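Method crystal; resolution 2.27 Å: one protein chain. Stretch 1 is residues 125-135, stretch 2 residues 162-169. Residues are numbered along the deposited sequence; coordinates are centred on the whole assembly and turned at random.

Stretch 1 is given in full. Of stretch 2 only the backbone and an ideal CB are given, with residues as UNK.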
# COMPACT_ATOMS: atom_id res chain seq x y z
N VAL A 125 -7.97 -16.70 -26.79
CA VAL A 125 -6.69 -16.20 -26.34
C VAL A 125 -5.69 -17.36 -26.32
O VAL A 125 -4.52 -17.24 -26.72
CB VAL A 125 -6.77 -15.61 -24.93
CG1 VAL A 125 -5.39 -15.29 -24.36
CG2 VAL A 125 -7.63 -14.37 -24.95
N ILE A 126 -6.16 -18.50 -25.82
CA ILE A 126 -5.31 -19.66 -25.68
C ILE A 126 -4.91 -20.18 -27.07
O ILE A 126 -3.76 -20.52 -27.32
CB ILE A 126 -6.01 -20.75 -24.86
CG1 ILE A 126 -6.04 -20.32 -23.40
CG2 ILE A 126 -5.28 -22.09 -24.98
CD1 ILE A 126 -6.89 -21.21 -22.51
N GLU A 127 -5.87 -20.23 -27.99
CA GLU A 127 -5.58 -20.64 -29.39
C GLU A 127 -4.58 -19.71 -30.05
O GLU A 127 -3.59 -20.16 -30.62
CB GLU A 127 -6.84 -20.75 -30.22
CG GLU A 127 -7.68 -21.94 -29.78
CD GLU A 127 -9.12 -21.91 -30.29
OE1 GLU A 127 -9.46 -21.01 -31.09
OE2 GLU A 127 -9.91 -22.81 -29.88
N GLU A 128 -4.81 -18.42 -29.92
CA GLU A 128 -3.84 -17.40 -30.42
C GLU A 128 -2.42 -17.68 -29.88
O GLU A 128 -1.43 -17.65 -30.62
CB GLU A 128 -4.26 -15.99 -30.03
CG GLU A 128 -3.29 -14.88 -30.44
CD GLU A 128 -3.66 -13.49 -29.92
OE1 GLU A 128 -4.26 -13.41 -28.83
OE2 GLU A 128 -3.36 -12.46 -30.59
N ALA A 129 -2.31 -17.95 -28.57
CA ALA A 129 -1.00 -18.20 -27.96
C ALA A 129 -0.37 -19.49 -28.49
O ALA A 129 0.85 -19.56 -28.72
CB ALA A 129 -1.11 -18.27 -26.46
N ALA A 130 -1.20 -20.50 -28.72
CA ALA A 130 -0.74 -21.75 -29.31
C ALA A 130 -0.22 -21.54 -30.75
O ALA A 130 0.72 -22.18 -31.20
CB ALA A 130 -1.85 -22.77 -29.32
N GLN A 131 -0.86 -20.62 -31.46
CA GLN A 131 -0.45 -20.27 -32.83
C GLN A 131 0.86 -19.53 -32.83
O GLN A 131 1.68 -19.71 -33.71
CB GLN A 131 -1.52 -19.45 -33.53
CG GLN A 131 -2.74 -20.28 -33.84
CD GLN A 131 -3.93 -19.43 -34.27
OE1 GLN A 131 -3.80 -18.28 -34.63
NE2 GLN A 131 -5.08 -20.03 -34.21
N ILE A 132 1.05 -18.69 -31.83
CA ILE A 132 2.30 -17.99 -31.69
C ILE A 132 3.46 -18.94 -31.35
O ILE A 132 4.57 -18.74 -31.78
CB ILE A 132 2.19 -16.89 -30.64
CG1 ILE A 132 1.34 -15.77 -31.23
CG2 ILE A 132 3.56 -16.35 -30.25
CD1 ILE A 132 1.06 -14.64 -30.27
N ALA A 133 3.17 -19.99 -30.61
CA ALA A 133 4.19 -21.00 -30.35
C ALA A 133 4.54 -21.71 -31.66
O ALA A 133 5.71 -21.86 -31.99
CB ALA A 133 3.71 -22.00 -29.33
N LEU A 134 3.49 -22.08 -32.40
CA LEU A 134 3.61 -22.73 -33.70
C LEU A 134 4.43 -21.89 -34.70
O LEU A 134 5.31 -22.40 -35.42
CB LEU A 134 2.26 -23.02 -34.27
CG LEU A 134 2.22 -23.88 -35.54
CD1 LEU A 134 2.98 -25.18 -35.38
CD2 LEU A 134 0.79 -24.18 -35.95
N ARG A 135 4.20 -20.59 -34.67
CA ARG A 135 4.99 -19.63 -35.46
C ARG A 135 6.48 -19.70 -35.17
O ARG A 135 7.29 -19.49 -36.05
CB ARG A 135 4.55 -18.22 -35.18
CG ARG A 135 5.06 -17.22 -36.19
CD ARG A 135 5.43 -15.92 -35.53
NE ARG A 135 4.29 -15.05 -35.42
CZ ARG A 135 4.04 -14.19 -34.42
NH1 ARG A 135 4.80 -14.13 -33.33
NH2 ARG A 135 2.98 -13.40 -34.49
N UNK A 162 -10.59 -28.17 -35.67
CA UNK A 162 -11.44 -26.96 -35.73
C UNK A 162 -10.68 -25.63 -35.61
O UNK A 162 -11.19 -24.57 -35.94
CB UNK A 162 -12.48 -27.03 -34.61
N UNK A 163 -9.46 -25.71 -35.09
CA UNK A 163 -8.66 -24.51 -34.91
C UNK A 163 -7.19 -24.80 -35.09
O UNK A 163 -6.71 -25.90 -34.86
CB UNK A 163 -8.91 -23.90 -33.53
N UNK A 164 -6.49 -23.75 -35.45
CA UNK A 164 -5.07 -23.79 -35.71
C UNK A 164 -4.23 -23.60 -34.43
O UNK A 164 -4.62 -22.89 -33.51
CB UNK A 164 -4.71 -22.72 -36.74
N UNK A 165 -3.06 -24.24 -34.40
CA UNK A 165 -2.08 -24.03 -33.34
C UNK A 165 -1.26 -25.25 -32.98
O UNK A 165 -1.57 -26.35 -33.35
CB UNK A 165 -2.79 -23.53 -32.08
N UNK A 166 -0.23 -25.03 -32.20
CA UNK A 166 0.49 -26.12 -31.57
C UNK A 166 -0.49 -27.01 -30.82
O UNK A 166 -1.49 -26.52 -30.29
CB UNK A 166 1.57 -25.59 -30.63
N UNK A 167 -0.23 -28.32 -30.79
CA UNK A 167 -1.10 -29.16 -30.00
C UNK A 167 -0.76 -28.94 -28.52
O UNK A 167 0.38 -28.64 -28.13
CB UNK A 167 -0.96 -30.63 -30.40
N UNK A 168 -1.80 -29.05 -27.74
CA UNK A 168 -1.78 -28.75 -26.33
C UNK A 168 -2.03 -29.96 -25.47
O UNK A 168 -2.94 -30.74 -25.71
CB UNK A 168 -2.82 -27.67 -26.01
N UNK A 169 -1.21 -30.08 -24.45
CA UNK A 169 -1.50 -30.92 -23.29
C UNK A 169 -1.40 -30.08 -22.03
O UNK A 169 -0.52 -29.25 -21.91
CB UNK A 169 -0.55 -32.12 -23.22

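Stretch 1 is a helix, and the chain of stretch 2 runs across it as a loop that becomes a strand at its end. Their CA atoms come nearest at Gln131 and position 165, 4.1 Å apart.

Position 162 leads into the crossing. Its CA-to-CB bond points sideways, and no atom of stretch 1 lies within 5.5 Å of the ideal CB, so the helix hardly restricts the choice. The residue is Ala162, which makes no contact here.

At position 163 the CA-to-CB bond points toward the helix, and the ideal CB already stands 3.8 Å from CD of Glu127. A small residue such as alanine or serine would suit the short gap; a longer one would have to turn past the carboxylate. The deposited residue is Ala163, whose CB packs against the Glu127 carboxyl group.

Position 164 is tied to the helix by its backbone. NE2 of Gln131 donates a hydrogen bond to the carbonyl O of 164 (3.0 Å, 161° at the hydrogen), an anchor that any side chain could keep. The CA-to-CB bond points sideways, with the ideal CB 3.7 Å from Gln131 NE2, and Leu134 offers an apolar surface further along. Several medium-sized or long residues would therefore serve, polar or apolar. It is Glu164, with chi1 t and chi2 p. This conformation folds the chain back so that Glu164 OE1 accepts a hydrogen bond from the backbone N of 165 (3.0 Å). The same OE1 of Glu164 lies 3.6 Å from CD2 of Leu134.

Position 165 leaves little choice. With phi/psi of 147/169, a CB would be jammed against the preceding carbonyl O, and the ideal CB would also sit only 3.0 Å from CB of Ala130. Both arguments call for glycine, and Gly165 is found. Without a side chain, its CA can approach CG of Gln131 to 3.8 Å, while its C lies 3.8 Å from CD2 of Leu134.

At position 166 the backbone N donates a hydrogen bond to O of Ala130 (3.2 Å, 167°). That oxygen also accepts the helical bond from N of Leu134, so it serves both stretches. The CA-to-CB bond points sideways, and the ideal CB is 3.6 Å from Ala130 O and 4.4 Å from Ala133 CB, favouring a small residue, alanine or perhaps serine. Ala166 fits, its CB making apolar contact with CB of Ala133.

Position 167 begins the strand and points away from the helix, which therefore sets no preference; it is Arg167.

Position 168 points toward the helix again, but its ideal CB has no helix atom within 5.5 Å. A longer apolar side chain, such as isoleucine, leucine or methionine, could span the gap to Ile126 and Ala130. Ile168 does so through CD1, 4.1 Å from CG2 of Ile126 and 4.4 Å from CB of Ala130.

Position 169 is out of reach, so stretch 1 gives no guidance; it is Phe169.

Stretch 2 (162-169) AAEGARIF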
# COMPACT_ATOMS: atom_id res chain seq x y z
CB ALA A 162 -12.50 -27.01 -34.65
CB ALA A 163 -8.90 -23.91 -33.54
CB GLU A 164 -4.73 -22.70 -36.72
CG GLU A 164 -3.25 -22.55 -37.06
CD GLU A 164 -2.73 -23.73 -37.87
OE1 GLU A 164 -2.51 -24.81 -37.29
OE2 GLU A 164 -2.53 -23.57 -39.11
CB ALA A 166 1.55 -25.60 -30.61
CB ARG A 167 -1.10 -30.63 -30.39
CG ARG A 167 0.02 -31.45 -29.86
CD ARG A 167 -0.17 -32.93 -30.24
NE ARG A 167 -0.12 -33.11 -31.67
CZ ARG A 167 0.94 -32.94 -32.46
NH1 ARG A 167 2.14 -32.62 -31.97
NH2 ARG A 167 0.82 -33.11 -33.77
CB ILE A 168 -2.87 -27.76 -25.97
CG1 ILE A 168 -2.70 -26.48 -26.75
CG2 ILE A 168 -2.83 -27.43 -24.48
CD1 ILE A 168 -3.87 -25.53 -26.60
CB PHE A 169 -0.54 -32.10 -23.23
CG PHE A 169 -0.61 -32.96 -24.44
CD1 PHE A 169 -1.72 -33.75 -24.70
CD2 PHE A 169 0.46 -32.95 -25.36
CE1 PHE A 169 -1.80 -34.54 -25.86
CE2 PHE A 169 0.38 -33.71 -26.51
CZ PHE A 169 -0.74 -34.52 -26.76
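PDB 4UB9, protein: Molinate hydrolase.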